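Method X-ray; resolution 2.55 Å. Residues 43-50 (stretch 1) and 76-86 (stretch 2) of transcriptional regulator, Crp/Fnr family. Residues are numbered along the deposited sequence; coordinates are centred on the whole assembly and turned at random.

Stretch 1, residues 43-50: DCTGLLLV
Stretch 2 (76-86) DMCLLSASCIM

The two stretches lie in one chain and bury 679 Å² between them. Stretch 1 is loop at Asp43 to Thr45 and strand from Gly46 to Val50. Stretch 2 is strand at Met77 and Cys78, then a 3-10 segment begins at Leu80.

The strands pair antiparallel. Leu48 and Cys78 form the hydrogen-bonded pair, with CA atoms 4.8 Å apart. Leu48 N donates to Cys78 O at 3.1 Å, and Cys78 N donates to Leu48 O at 2.7 Å with an N-H...O angle of 169°. Leu49 and Met77 form the next, non-hydrogen-bonded pair, with CA atoms 4.7 Å apart. Val50 N then donates to Asp76 O at 3.1 Å, which extends the ladder beyond that pair. Two CA-H...O contacts accompany it: Leu47 CA to Cys78 O at 3.3 Å, and Met77 CA to Leu48 O at 3.2 Å. Backbone angles (phi/psi) are extended at Leu48 (-112/128), Leu49 (-107/116), Met77 (-120/138) and Cys78 (-98/121).

Beyond Cys78 the chain leaves the ladder. Leu79 has phi/psi -96/-42, and Ala82 N donates a hydrogen bond to Leu79 O at 2.9 Å. Ile85 N donates a hydrogen bond to Ala82 O at 3.1 Å, and Ser83 OG donates a hydrogen bond to Leu80 O at 2.7 Å; these bonds help hold the 3-10 turn. This turn brings Ser81 to the start of the first strand. Ser81 points toward stretch 1 with chi1 p, and its OG donates to Gly46 O at 2.6 Å. Ser81 OG also lies 3.4 Å from Leu48 CG. Gly46 has phi/psi 157/-173, where a CB would jam against the preceding carbonyl oxygen. Its CA is 4.3 Å from that of Ala82.

A disulfide joins the loop of stretch 1 to the 3-10 segment. Cys44 SG and Cys84 SG are 2.0 Å apart, with chi3 -80°. Cys44 has chi1 t and phi/psi -155/64; Cys84 has chi1 p and points toward stretch 1. Cys44 SG also packs 3.8 Å from Ala82 CA.

Apolar side chains also meet across the contact. Leu47 (chi1 m, chi2 p) places CD1 3.7 Å from Ala82 CB and 4.1 Å from Ile85 CD1. Its CD2 is 4.2 Å from Leu79 CD1. Leu48 (m, t) and Cys78 (t) share one sheet face, their CB atoms 3.7 Å apart. Leu49 (t, p) and the selenomethionine Met77 share the other, with Leu49 CD1 3.7 Å from Met77 CG.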

# COMPACT_ATOMS: atom_id res chain seq x y z
N ASP A 43 2.45 -19.84 -6.13
CA ASP A 43 1.04 -20.24 -6.16
C ASP A 43 0.11 -19.17 -6.75
O ASP A 43 0.40 -17.98 -6.69
CB ASP A 43 0.57 -20.48 -4.72
CG ASP A 43 1.34 -21.59 -4.03
OD1 ASP A 43 1.27 -22.75 -4.50
OD2 ASP A 43 2.00 -21.31 -3.00
N CYS A 44 -0.99 -19.63 -7.32
CA CYS A 44 -2.08 -18.76 -7.78
C CYS A 44 -3.37 -19.58 -7.77
O CYS A 44 -3.99 -19.84 -8.81
CB CYS A 44 -1.79 -18.13 -9.14
SG CYS A 44 -3.03 -16.86 -9.46
N THR A 45 -3.74 -19.98 -6.56
CA THR A 45 -4.88 -20.86 -6.31
C THR A 45 -6.23 -20.24 -6.69
O THR A 45 -6.94 -20.76 -7.55
CB THR A 45 -4.89 -21.34 -4.83
OG1 THR A 45 -4.72 -20.21 -3.96
CG2 THR A 45 -3.73 -22.32 -4.59
N GLY A 46 -6.54 -19.11 -6.08
CA GLY A 46 -7.79 -18.40 -6.35
C GLY A 46 -8.20 -17.49 -5.22
O GLY A 46 -7.44 -17.31 -4.27
N LEU A 47 -9.40 -16.91 -5.33
CA LEU A 47 -9.95 -16.06 -4.26
C LEU A 47 -10.40 -16.98 -3.14
O LEU A 47 -10.96 -18.04 -3.41
CB LEU A 47 -11.12 -15.18 -4.73
CG LEU A 47 -10.74 -13.98 -5.61
CD1 LEU A 47 -10.33 -14.36 -7.04
CD2 LEU A 47 -11.90 -13.02 -5.65
N LEU A 48 -10.14 -16.58 -1.89
CA LEU A 48 -10.49 -17.38 -0.70
C LEU A 48 -11.59 -16.66 0.07
O LEU A 48 -11.45 -15.47 0.35
CB LEU A 48 -9.27 -17.59 0.22
CG LEU A 48 -7.93 -17.99 -0.41
CD1 LEU A 48 -6.81 -17.99 0.61
CD2 LEU A 48 -8.03 -19.33 -1.12
N LEU A 49 -12.68 -17.37 0.38
CA LEU A 49 -13.77 -16.85 1.21
C LEU A 49 -13.61 -17.59 2.54
O LEU A 49 -13.71 -18.83 2.60
CB LEU A 49 -15.14 -17.12 0.58
CG LEU A 49 -16.38 -16.56 1.31
CD1 LEU A 49 -16.33 -15.04 1.44
CD2 LEU A 49 -17.68 -16.99 0.61
N VAL A 50 -13.32 -16.84 3.60
CA VAL A 50 -13.12 -17.41 4.92
C VAL A 50 -14.48 -17.69 5.56
O VAL A 50 -15.18 -16.75 5.94
CB VAL A 50 -12.25 -16.46 5.82
CG1 VAL A 50 -12.12 -17.00 7.25
CG2 VAL A 50 -10.86 -16.23 5.20
N ASP A 76 -14.37 -12.49 5.50
CA ASP A 76 -13.49 -11.73 4.60
C ASP A 76 -13.21 -12.53 3.33
O ASP A 76 -13.45 -13.75 3.28
CB ASP A 76 -12.13 -11.38 5.27
CG ASP A 76 -12.20 -10.14 6.14
OD1 ASP A 76 -12.81 -9.13 5.72
OD2 ASP A 76 -11.57 -10.14 7.23
N MSE A 77 -12.74 -11.83 2.30
CA MSE A 77 -12.29 -12.43 1.06
C MSE A 77 -10.85 -12.09 0.79
O MSE A 77 -10.43 -10.96 0.98
CB MSE A 77 -13.13 -11.99 -0.13
CG MSE A 77 -14.00 -13.08 -0.70
SE MSE A 77 -15.38 -12.23 -1.72
CE MSE A 77 -16.48 -11.60 -0.10
N CYS A 78 -10.11 -13.10 0.34
CA CYS A 78 -8.71 -12.95 -0.01
C CYS A 78 -8.65 -12.77 -1.52
O CYS A 78 -9.14 -13.62 -2.25
CB CYS A 78 -7.94 -14.18 0.41
SG CYS A 78 -6.20 -14.04 0.09
N LEU A 79 -8.10 -11.64 -1.97
CA LEU A 79 -7.91 -11.36 -3.39
C LEU A 79 -6.50 -11.72 -3.86
O LEU A 79 -6.35 -12.31 -4.94
CB LEU A 79 -8.17 -9.88 -3.71
CG LEU A 79 -8.01 -9.37 -5.15
CD1 LEU A 79 -8.74 -10.25 -6.16
CD2 LEU A 79 -8.49 -7.94 -5.27
N LEU A 80 -5.49 -11.39 -3.03
CA LEU A 80 -4.06 -11.56 -3.38
C LEU A 80 -3.54 -13.00 -3.51
O LEU A 80 -2.42 -13.21 -3.99
CB LEU A 80 -3.16 -10.71 -2.46
CG LEU A 80 -3.49 -9.21 -2.39
CD1 LEU A 80 -2.53 -8.51 -1.43
CD2 LEU A 80 -3.48 -8.53 -3.76
N SER A 81 -4.36 -13.96 -3.08
CA SER A 81 -4.12 -15.40 -3.32
C SER A 81 -4.34 -15.76 -4.81
O SER A 81 -3.93 -16.85 -5.25
CB SER A 81 -4.99 -16.25 -2.39
OG SER A 81 -6.32 -15.78 -2.42
N ALA A 82 -5.03 -14.87 -5.56
CA ALA A 82 -5.22 -14.97 -7.00
C ALA A 82 -4.52 -13.79 -7.73
O ALA A 82 -4.98 -13.39 -8.79
CB ALA A 82 -6.73 -15.01 -7.33
N SER A 83 -3.41 -13.27 -7.18
CA SER A 83 -2.64 -12.11 -7.75
C SER A 83 -2.27 -12.18 -9.25
O SER A 83 -2.22 -11.16 -9.93
CB SER A 83 -1.35 -11.84 -6.95
OG SER A 83 -1.60 -11.29 -5.67
N CYS A 84 -2.00 -13.40 -9.72
CA CYS A 84 -1.64 -13.64 -11.12
C CYS A 84 -2.74 -13.27 -12.14
O CYS A 84 -2.42 -13.08 -13.32
CB CYS A 84 -1.24 -15.11 -11.33
SG CYS A 84 -2.65 -16.27 -11.38
N ILE A 85 -4.00 -13.17 -11.71
CA ILE A 85 -5.10 -12.74 -12.60
C ILE A 85 -5.05 -11.23 -12.93
O ILE A 85 -5.86 -10.78 -13.74
CB ILE A 85 -6.55 -13.17 -12.08
CG1 ILE A 85 -7.08 -12.25 -10.96
CG2 ILE A 85 -6.58 -14.65 -11.72
CD1 ILE A 85 -8.28 -12.79 -10.20
N MSE A 86 -4.15 -10.46 -12.29
CA MSE A 86 -3.92 -9.03 -12.56
C MSE A 86 -2.44 -8.79 -12.82
O MSE A 86 -1.64 -8.84 -11.89
CB MSE A 86 -4.39 -8.20 -11.37
CG MSE A 86 -5.90 -8.19 -11.23
SE MSE A 86 -6.45 -8.11 -9.37
CE MSE A 86 -5.72 -9.83 -8.60